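Local coordinates for protein 401aa long hypothetical glucose-1-phosphate thymidylyltransferase (Sulfolobus tokodaii, PDB 2GGO) that catalyses, as a bifunctional enzyme, steps in the synthesis of UDP-N-acetylglucosamine and UDP-N-acetylgalactosamine, including the nucleotidyl transfer to a sugar 1-phosphate, at residues 5-10 with 49-54; 18-23 with 377-382; 161-166 with 186-191. All coordinates share one frame; numbering follows the deposited sequence.

Contact 1 (5-10 with 49-54); sequences ILAAGS and ITVIVS
Ile5 and Leu6 run beside Val51 and Ile52 as neighbouring parallel strands, the touching parts only 5° apart in direction. Three backbone bonds hold them: Ile5 N donates to Thr50 O at 2.8 Å, Ile52 N donates to Ile5 O, and Ala7 N donates to Ile52 O at 2.9 Å. Ile5 thus brackets Val51 with its N-H and its C=O, and the same Ile5 O takes a CA-H contact from Val51 CA at 3.4 Å.

On the face that carries Ile5 and Val51, the end of the longer Ile5 branch does the reaching: CD1 comes to Ile49 CG2 at 3.6 Å, the two side chains crossing at a slant. Val51 turns CG1 anti to its backbone N (chi1 -160°), and this methyl sits 3.6 Å from Ala7 CB. Helix 33-43 covers this face, with Gln37 and Leu41 against Ile5 and Ile34 against Val51. On the other face Leu6 and Ile52 lie side by side and point the same way. Their ends press closely, Leu6 CD2 to Ile52 CD1 at 3.4 Å, which is tight for two methyls; Ile95 and Tyr97 of strand 92-97 pack on Leu6 as well.

Past Ala7 the direct bonding gives way to a water, which donates to Ala7 O at 2.6 Å and accepts from Ser54 N at 3.1 Å. The hydroxyl of Ser54 is hydrogen-bonded to Lys56 NZ.

Strand 2-6, helix 33-43 and strand 48-53 form a beta-alpha-beta unit of the Rossmann-like GT-A nucleotidyltransferase fold. The loop leaving the first strand holds Ala8, Gly9 and Ser10, which probably bind the nucleoside triphosphate; Ala8 also packs on Gln73, which probably belongs to the same site.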
loop_
_atom_site.group_PDB
_atom_site.type_symbol
_atom_site.label_atom_id
_atom_site.label_comp_id
_atom_site.label_asym_id
_atom_site.label_seq_id
_atom_site.Cartn_x
_atom_site.Cartn_y
_atom_site.Cartn_z
ATOM N N ILE A 5 15.824 -2.241 0.727
ATOM C CA ILE A 5 14.432 -1.774 0.541
ATOM C C ILE A 5 14.394 -0.270 0.764
ATOM O O ILE A 5 14.784 0.198 1.821
ATOM C CB ILE A 5 13.454 -2.480 1.483
ATOM C CG1 ILE A 5 13.509 -3.981 1.240
ATOM C CG2 ILE A 5 11.987 -1.967 1.244
ATOM C CD1 ILE A 5 13.007 -4.809 2.404
ATOM N N LEU A 6 13.986 0.478 -0.256
ATOM C CA LEU A 6 13.926 1.922 -0.166
ATOM C C LEU A 6 12.515 2.296 0.328
ATOM O O LEU A 6 11.520 2.192 -0.412
ATOM C CB LEU A 6 14.271 2.557 -1.510
ATOM C CG LEU A 6 15.561 2.075 -2.209
ATOM C CD1 LEU A 6 15.839 2.792 -3.528
ATOM C CD2 LEU A 6 16.697 2.204 -1.302
ATOM N N ALA A 7 12.468 2.674 1.606
ATOM C CA ALA A 7 11.242 2.973 2.348
ATOM C C ALA A 7 11.327 4.351 3.013
ATOM O O ALA A 7 10.910 4.524 4.160
ATOM C CB ALA A 7 11.012 1.908 3.388
ATOM N N ALA A 8 11.860 5.324 2.288
ATOM C CA ALA A 8 12.198 6.634 2.897
ATOM C C ALA A 8 11.310 7.855 2.607
ATOM O O ALA A 8 11.454 8.862 3.315
ATOM C CB ALA A 8 13.644 6.985 2.640
ATOM N N GLY A 9 10.422 7.800 1.600
ATOM C CA GLY A 9 9.236 8.734 1.538
ATOM C C GLY A 9 8.553 8.967 2.912
ATOM O O GLY A 9 8.737 8.147 3.836
ATOM N N SER A 10 7.684 9.986 3.084
ATOM C CA SER A 10 6.670 10.464 2.116
ATOM C C SER A 10 6.047 9.331 1.252
ATOM O O SER A 10 6.509 9.021 0.136
ATOM C CB SER A 10 7.131 11.683 1.292
ATOM O OG SER A 10 6.018 12.539 1.033
ATOM N N ILE A 49 19.304 -7.997 4.682
ATOM C CA ILE A 49 18.327 -7.017 4.196
ATOM C C ILE A 49 18.474 -5.746 4.988
ATOM O O ILE A 49 18.538 -5.788 6.188
ATOM C CB ILE A 49 16.867 -7.554 4.249
ATOM C CG1 ILE A 49 16.791 -8.932 3.574
ATOM C CG2 ILE A 49 15.916 -6.510 3.640
ATOM C CD1 ILE A 49 15.578 -9.846 3.968
ATOM N N THR A 50 18.527 -4.632 4.281
ATOM C CA THR A 50 18.634 -3.328 4.871
ATOM C C THR A 50 17.475 -2.452 4.388
ATOM O O THR A 50 17.204 -2.370 3.171
ATOM C CB THR A 50 19.931 -2.652 4.435
ATOM O OG1 THR A 50 21.026 -3.465 4.839
ATOM C CG2 THR A 50 20.076 -1.271 5.084
ATOM N N VAL A 51 16.819 -1.765 5.322
ATOM C CA VAL A 51 15.846 -0.731 4.940
ATOM C C VAL A 51 16.416 0.688 5.057
ATOM O O VAL A 51 16.870 1.090 6.110
ATOM C CB VAL A 51 14.544 -0.835 5.766
ATOM C CG1 VAL A 51 13.420 -0.116 5.051
ATOM C CG2 VAL A 51 14.192 -2.267 5.973
ATOM N N ILE A 52 16.392 1.444 3.976
ATOM C CA ILE A 52 16.687 2.872 4.071
ATOM C C ILE A 52 15.376 3.605 4.398
ATOM O O ILE A 52 14.369 3.465 3.710
ATOM C CB ILE A 52 17.342 3.397 2.797
ATOM C CG1 ILE A 52 18.688 2.669 2.618
ATOM C CG2 ILE A 52 17.556 4.924 2.873
ATOM C CD1 ILE A 52 18.972 2.209 1.200
ATOM N N VAL A 53 15.405 4.331 5.498
ATOM C CA VAL A 53 14.233 4.974 6.048
ATOM C C VAL A 53 14.543 6.457 6.307
ATOM O O VAL A 53 15.675 6.913 6.108
ATOM C CB VAL A 53 13.760 4.253 7.341
ATOM C CG1 VAL A 53 13.623 2.787 7.091
ATOM C CG2 VAL A 53 14.706 4.485 8.530
ATOM N N SER A 54 13.540 7.228 6.716
ATOM C CA SER A 54 13.801 8.584 7.152
ATOM C C SER A 54 14.082 8.552 8.650
ATOM O O SER A 54 13.659 7.621 9.346
ATOM C CB SER A 54 12.611 9.474 6.810
ATOM O OG SER A 54 11.466 9.064 7.544
HETATM O O HOH W 1 10.712 6.118 6.199
#

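Contact 2 (18-23 with 377-382); sequences THTRPK and IGAYAR
His19 meets the turn at Gly378 and Ala379 through CB, ND1 and CE1. Its CB rests on the methyl of Ala379, CB to CB 3.5 Å. CG stands anti to the carbonyl carbon (chi1 -75°), and the ring presents an edge to the turn. ND1 accepts the backbone N-H of Ala379, with Ala379 N 3.1 Å from His19 ND1; the bond is nearly straight at 163° and its donor lies 5° from the ring plane. Next round the ring, CE1 touches Gly378 CA at 3.5 Å, also at the edge. Tyr395 adds an edge-to-face ring contact to the imidazole.

Beside it Thr20 brings its methyl, not its hydroxyl: CG2 presses on Ala379 CB at a tight 3.4 Å and passes obliquely by Tyr380 CE2 at 4.1 Å. Its OG1 is hydrogen-bonded to Glu319. The type II beta turn from Gly378 to Ala381 is part of the hexapeptide-repeat domain, while His19 and Thr20 belong to the nucleotidyltransferase domain.

Since ND1 receives a hydrogen here, the proton of a neutral ring would sit on NE2; one hydrogen bond and methyl packing make this contact, and Arg21 beside it adds salt bridges to Glu302 and Glu319.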
loop_
_atom_site.group_PDB
_atom_site.type_symbol
_atom_site.label_atom_id
_atom_site.label_comp_id
_atom_site.label_asym_id
_atom_site.label_seq_id
_atom_site.Cartn_x
_atom_site.Cartn_y
_atom_site.Cartn_z
ATOM N N THR A 18 -0.834 7.304 6.397
ATOM C CA THR A 18 0.578 7.534 6.781
ATOM C C THR A 18 0.782 8.586 7.868
ATOM O O THR A 18 1.921 8.919 8.218
ATOM C CB THR A 18 1.482 7.903 5.568
ATOM O OG1 THR A 18 0.858 8.954 4.833
ATOM C CG2 THR A 18 1.665 6.717 4.685
ATOM N N HIS A 19 -0.302 9.104 8.436
ATOM C CA HIS A 19 -0.157 9.976 9.551
ATOM C C HIS A 19 0.360 9.252 10.768
ATOM O O HIS A 19 0.942 9.875 11.653
ATOM C CB HIS A 19 -1.515 10.580 9.891
ATOM C CG HIS A 19 -1.951 11.635 8.950
ATOM N ND1 HIS A 19 -3.235 12.127 8.958
ATOM C CD2 HIS A 19 -1.282 12.339 8.006
ATOM C CE1 HIS A 19 -3.332 13.103 8.069
ATOM N NE2 HIS A 19 -2.173 13.230 7.460
ATOM N N THR A 20 0.113 7.946 10.862
ATOM C CA THR A 20 0.500 7.229 12.047
ATOM C C THR A 20 1.438 6.020 11.806
ATOM O O THR A 20 1.916 5.408 12.765
ATOM C CB THR A 20 -0.708 6.713 12.781
ATOM O OG1 THR A 20 -1.391 5.853 11.889
ATOM C CG2 THR A 20 -1.640 7.897 13.220
ATOM N N ARG A 21 1.695 5.656 10.558
ATOM C CA ARG A 21 2.563 4.499 10.258
ATOM C C ARG A 21 3.276 4.795 8.927
ATOM O O ARG A 21 2.752 5.571 8.124
ATOM C CB ARG A 21 1.752 3.193 10.219
ATOM C CG ARG A 21 1.131 2.860 8.873
ATOM C CD ARG A 21 0.542 1.454 8.882
ATOM N NE ARG A 21 -0.689 1.413 9.687
ATOM C CZ ARG A 21 -1.203 0.334 10.252
ATOM N NH1 ARG A 21 -0.638 -0.852 10.103
ATOM N NH2 ARG A 21 -2.311 0.436 10.970
ATOM N N PRO A 22 4.529 4.299 8.727
ATOM C CA PRO A 22 5.216 4.487 7.427
ATOM C C PRO A 22 4.545 3.644 6.387
ATOM O O PRO A 22 3.983 2.621 6.743
ATOM C CB PRO A 22 6.667 3.992 7.686
ATOM C CG PRO A 22 6.782 3.820 9.167
ATOM C CD PRO A 22 5.384 3.621 9.714
ATOM N N LYS A 23 4.530 4.041 5.120
ATOM C CA LYS A 23 3.803 3.175 4.156
ATOM C C LYS A 23 4.205 1.718 4.112
ATOM O O LYS A 23 3.420 0.888 3.671
ATOM C CB LYS A 23 3.827 3.698 2.733
ATOM C CG LYS A 23 4.829 4.795 2.527
ATOM C CD LYS A 23 5.703 4.497 1.301
ATOM C CE LYS A 23 6.946 5.423 1.282
ATOM N NZ LYS A 23 7.324 5.840 -0.116
ATOM N N ILE A 377 -10.046 11.842 6.203
ATOM C CA ILE A 377 -9.979 12.355 7.551
ATOM C C ILE A 377 -8.660 11.967 8.199
ATOM O O ILE A 377 -8.340 10.747 8.381
ATOM C CB ILE A 377 -11.210 11.823 8.383
ATOM C CG1 ILE A 377 -12.485 12.159 7.557
ATOM C CG2 ILE A 377 -11.162 12.390 9.784
ATOM C CD1 ILE A 377 -13.824 12.140 8.290
ATOM N N GLY A 378 -7.932 12.994 8.596
ATOM C CA GLY A 378 -6.635 12.896 9.319
ATOM C C GLY A 378 -6.674 12.111 10.599
ATOM O O GLY A 378 -7.684 12.062 11.250
ATOM N N ALA A 379 -5.577 11.455 10.944
ATOM C CA ALA A 379 -5.474 10.701 12.185
ATOM C C ALA A 379 -5.828 11.610 13.351
ATOM O O ALA A 379 -5.600 12.785 13.266
ATOM C CB ALA A 379 -4.033 10.205 12.340
ATOM N N TYR A 380 -6.407 11.065 14.411
ATOM C CA TYR A 380 -6.727 11.824 15.655
ATOM C C TYR A 380 -7.831 12.857 15.496
ATOM O O TYR A 380 -8.084 13.686 16.413
ATOM C CB TYR A 380 -5.462 12.511 16.254
ATOM C CG TYR A 380 -4.478 11.488 16.755
ATOM C CD1 TYR A 380 -4.746 10.767 17.899
ATOM C CD2 TYR A 380 -3.303 11.201 16.058
ATOM C CE1 TYR A 380 -3.889 9.817 18.375
ATOM C CE2 TYR A 380 -2.402 10.197 16.544
ATOM C CZ TYR A 380 -2.740 9.512 17.682
ATOM O OH TYR A 380 -1.905 8.571 18.180
ATOM N N ALA A 381 -8.469 12.868 14.346
ATOM C CA ALA A 381 -9.536 13.903 14.109
ATOM C C ALA A 381 -10.779 13.605 14.985
ATOM O O ALA A 381 -11.032 12.504 15.393
ATOM C CB ALA A 381 -9.921 13.969 12.679
ATOM N N ARG A 382 -11.536 14.649 15.314
ATOM C CA ARG A 382 -12.774 14.471 16.054
ATOM C C ARG A 382 -13.859 15.195 15.284
ATOM O O ARG A 382 -13.752 16.401 14.953
ATOM C CB ARG A 382 -12.662 15.001 17.488
ATOM C CG ARG A 382 -11.765 14.188 18.420
ATOM C CD ARG A 382 -12.360 12.756 18.547
ATOM N NE ARG A 382 -11.735 11.833 19.528
ATOM C CZ ARG A 382 -10.658 11.056 19.284
ATOM N NH1 ARG A 382 -10.028 11.103 18.097
ATOM N NH2 ARG A 382 -10.195 10.237 20.242
#

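Contact 3 (161-166 with 186-191); sequences YKLNSD and DAINLM
Ile188 meets Tyr161 and Leu163 chiefly with CD1, the end of its longer branch. With CD1 anti to CA (chi2 172°), the branch is extended and sets the methyl over the centre of the Tyr161 ring, 3.9 Å from Ile188 CD1 to the ring centroid. It lies 11° off the ring normal, a CH-pi contact made squarely on one face. The same CD1 comes to Leu163 CD2 at 4.2 Å, these two side chains crossing at about a right angle. Beyond the ring, Tyr161 OH is hydrogen-bonded to Asn157, a residue that probably binds the sugar phosphate.

Helix 184-194 packs here on the central mixed sheet of the nucleotidyltransferase fold, against strand 155-164. The short axes approach to 11.8 Å and run 61° apart, a gap bridged by Ile188 and Met191 from the helix and Tyr161 and Leu163 from the strand.

One turn on, Met191 meets both the strand and Asp166 just past its end. Its CE reaches Leu163 CD2 at 4.4 Å, so that Leu163 is touched by both helix residues. One atom earlier, Met191 SD passes Asp166 CB at 4.3 Å, while Asn117 and Tyr170 also pack on the methionine.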
loop_
_atom_site.group_PDB
_atom_site.type_symbol
_atom_site.label_atom_id
_atom_site.label_comp_id
_atom_site.label_asym_id
_atom_site.label_seq_id
_atom_site.Cartn_x
_atom_site.Cartn_y
_atom_site.Cartn_z
ATOM N N TYR A 161 15.628 -3.803 -8.828
ATOM C CA TYR A 161 16.932 -3.691 -9.461
ATOM C C TYR A 161 17.909 -4.693 -8.899
ATOM O O TYR A 161 17.874 -4.991 -7.717
ATOM C CB TYR A 161 17.522 -2.311 -9.181
ATOM C CG TYR A 161 16.679 -1.157 -9.632
ATOM C CD1 TYR A 161 16.718 0.049 -8.950
ATOM C CD2 TYR A 161 15.829 -1.264 -10.738
ATOM C CE1 TYR A 161 15.941 1.147 -9.368
ATOM C CE2 TYR A 161 15.036 -0.181 -11.164
ATOM C CZ TYR A 161 15.112 1.031 -10.487
ATOM O OH TYR A 161 14.346 2.123 -10.900
ATOM N N LYS A 162 18.803 -5.182 -9.746
ATOM C CA LYS A 162 19.993 -5.909 -9.293
ATOM C C LYS A 162 21.178 -5.162 -9.920
ATOM O O LYS A 162 21.435 -5.259 -11.132
ATOM C CB LYS A 162 19.952 -7.373 -9.760
ATOM C CG LYS A 162 20.764 -8.365 -8.978
ATOM C CD LYS A 162 22.269 -8.231 -9.187
ATOM C CE LYS A 162 22.696 -8.572 -10.616
ATOM N NZ LYS A 162 24.182 -8.549 -10.887
ATOM N N LEU A 163 21.875 -4.398 -9.084
ATOM C CA LEU A 163 22.869 -3.451 -9.558
ATOM C C LEU A 163 24.207 -3.771 -8.936
ATOM O O LEU A 163 24.286 -4.169 -7.758
ATOM C CB LEU A 163 22.467 -2.000 -9.237
ATOM C CG LEU A 163 21.117 -1.458 -9.743
ATOM C CD1 LEU A 163 20.845 -0.113 -9.150
ATOM C CD2 LEU A 163 21.020 -1.395 -11.256
ATOM N N ASN A 164 25.247 -3.630 -9.756
ATOM C CA ASN A 164 26.629 -3.773 -9.294
ATOM C C ASN A 164 27.229 -2.424 -8.872
ATOM O O ASN A 164 26.718 -1.366 -9.253
ATOM C CB ASN A 164 27.466 -4.457 -10.363
ATOM C CG ASN A 164 26.736 -5.604 -11.011
ATOM O OD1 ASN A 164 26.256 -6.514 -10.338
ATOM N ND2 ASN A 164 26.635 -5.563 -12.327
ATOM N N SER A 165 28.293 -2.465 -8.077
ATOM C CA SER A 165 28.913 -1.257 -7.539
ATOM C C SER A 165 29.260 -0.159 -8.583
ATOM O O SER A 165 29.569 0.974 -8.206
ATOM C CB SER A 165 30.136 -1.637 -6.700
ATOM O OG SER A 165 30.830 -2.728 -7.289
ATOM N N ASP A 166 29.191 -0.480 -9.878
ATOM C CA ASP A 166 29.327 0.521 -10.955
ATOM C C ASP A 166 28.259 1.589 -10.898
ATOM O O ASP A 166 28.398 2.629 -11.537
ATOM C CB ASP A 166 29.192 -0.112 -12.334
ATOM C CG ASP A 166 29.925 -1.404 -12.450
ATOM O OD1 ASP A 166 30.965 -1.539 -11.763
ATOM O OD2 ASP A 166 29.452 -2.277 -13.222
ATOM N N ASP A 186 18.137 8.078 -13.580
ATOM C CA ASP A 186 19.084 8.944 -14.291
ATOM C C ASP A 186 20.424 8.266 -14.442
ATOM O O ASP A 186 20.965 8.189 -15.548
ATOM C CB ASP A 186 19.291 10.249 -13.528
ATOM C CG ASP A 186 18.134 11.217 -13.684
ATOM O OD1 ASP A 186 17.360 11.083 -14.664
ATOM O OD2 ASP A 186 18.010 12.119 -12.817
ATOM N N ALA A 187 20.940 7.790 -13.307
ATOM C CA ALA A 187 22.216 7.082 -13.211
ATOM C C ALA A 187 22.209 5.760 -13.979
ATOM O O ALA A 187 23.206 5.388 -14.597
ATOM C CB ALA A 187 22.576 6.851 -11.749
ATOM N N ILE A 188 21.082 5.056 -13.937
ATOM C CA ILE A 188 20.907 3.807 -14.680
ATOM C C ILE A 188 20.920 4.072 -16.186
ATOM O O ILE A 188 21.273 3.188 -16.982
ATOM C CB ILE A 188 19.595 3.046 -14.259
ATOM C CG1 ILE A 188 19.766 2.383 -12.882
ATOM C CG2 ILE A 188 19.184 2.010 -15.316
ATOM C CD1 ILE A 188 18.492 1.789 -12.301
ATOM N N ASN A 189 20.546 5.293 -16.572
ATOM C CA ASN A 189 20.445 5.652 -17.984
ATOM C C ASN A 189 21.769 5.931 -18.690
ATOM O O ASN A 189 21.931 5.566 -19.861
ATOM C CB ASN A 189 19.429 6.768 -18.197
ATOM C CG ASN A 189 18.104 6.241 -18.699
ATOM O OD1 ASN A 189 17.060 6.840 -18.473
ATOM N ND2 ASN A 189 18.143 5.109 -19.386
ATOM N N LEU A 190 22.709 6.549 -17.974
ATOM C CA LEU A 190 24.091 6.685 -18.447
ATOM C C LEU A 190 24.808 5.332 -18.475
ATOM O O LEU A 190 25.510 5.015 -19.435
ATOM C CB LEU A 190 24.908 7.653 -17.574
ATOM C CG LEU A 190 24.340 8.766 -16.682
ATOM C CD1 LEU A 190 25.510 9.322 -15.873
ATOM C CD2 LEU A 190 23.585 9.877 -17.446
ATOM N N MET A 191 24.633 4.551 -17.410
ATOM C CA MET A 191 25.233 3.223 -17.295
ATOM C C MET A 191 24.777 2.300 -18.420
ATOM O O MET A 191 25.574 1.530 -18.946
ATOM C CB MET A 191 24.925 2.605 -15.923
ATOM C CG MET A 191 25.729 1.336 -15.605
ATOM S SD MET A 191 25.261 0.472 -14.083
ATOM C CE MET A 191 23.709 -0.267 -14.568
#

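Contacts 1 and 3 both reach the seven-stranded mixed sheet of the nucleotidyltransferase domain, with centres 19 Å and nearest atoms about 6 Å apart. Strand 92-97 lies between strands 2-6 and 155-164, so the two contacts flank it. Along the chain, contact 1 is complete before contact 3 begins, while its segments alternate with those of contact 2 (5-10, 18-23, 49-54, 377-382). Contact 2 joins 18-23 to 377-382 of the parallel-stranded hexapeptide domain, and contact 3 falls within the chain between these ends. Contact 2 is centred 20 Å from contact 1 and 36 Å from contact 3. Lys23 NZ makes a weak, probable hydrogen bond to Ser10 O, linking contact 2 to the loop that probably binds the nucleotide.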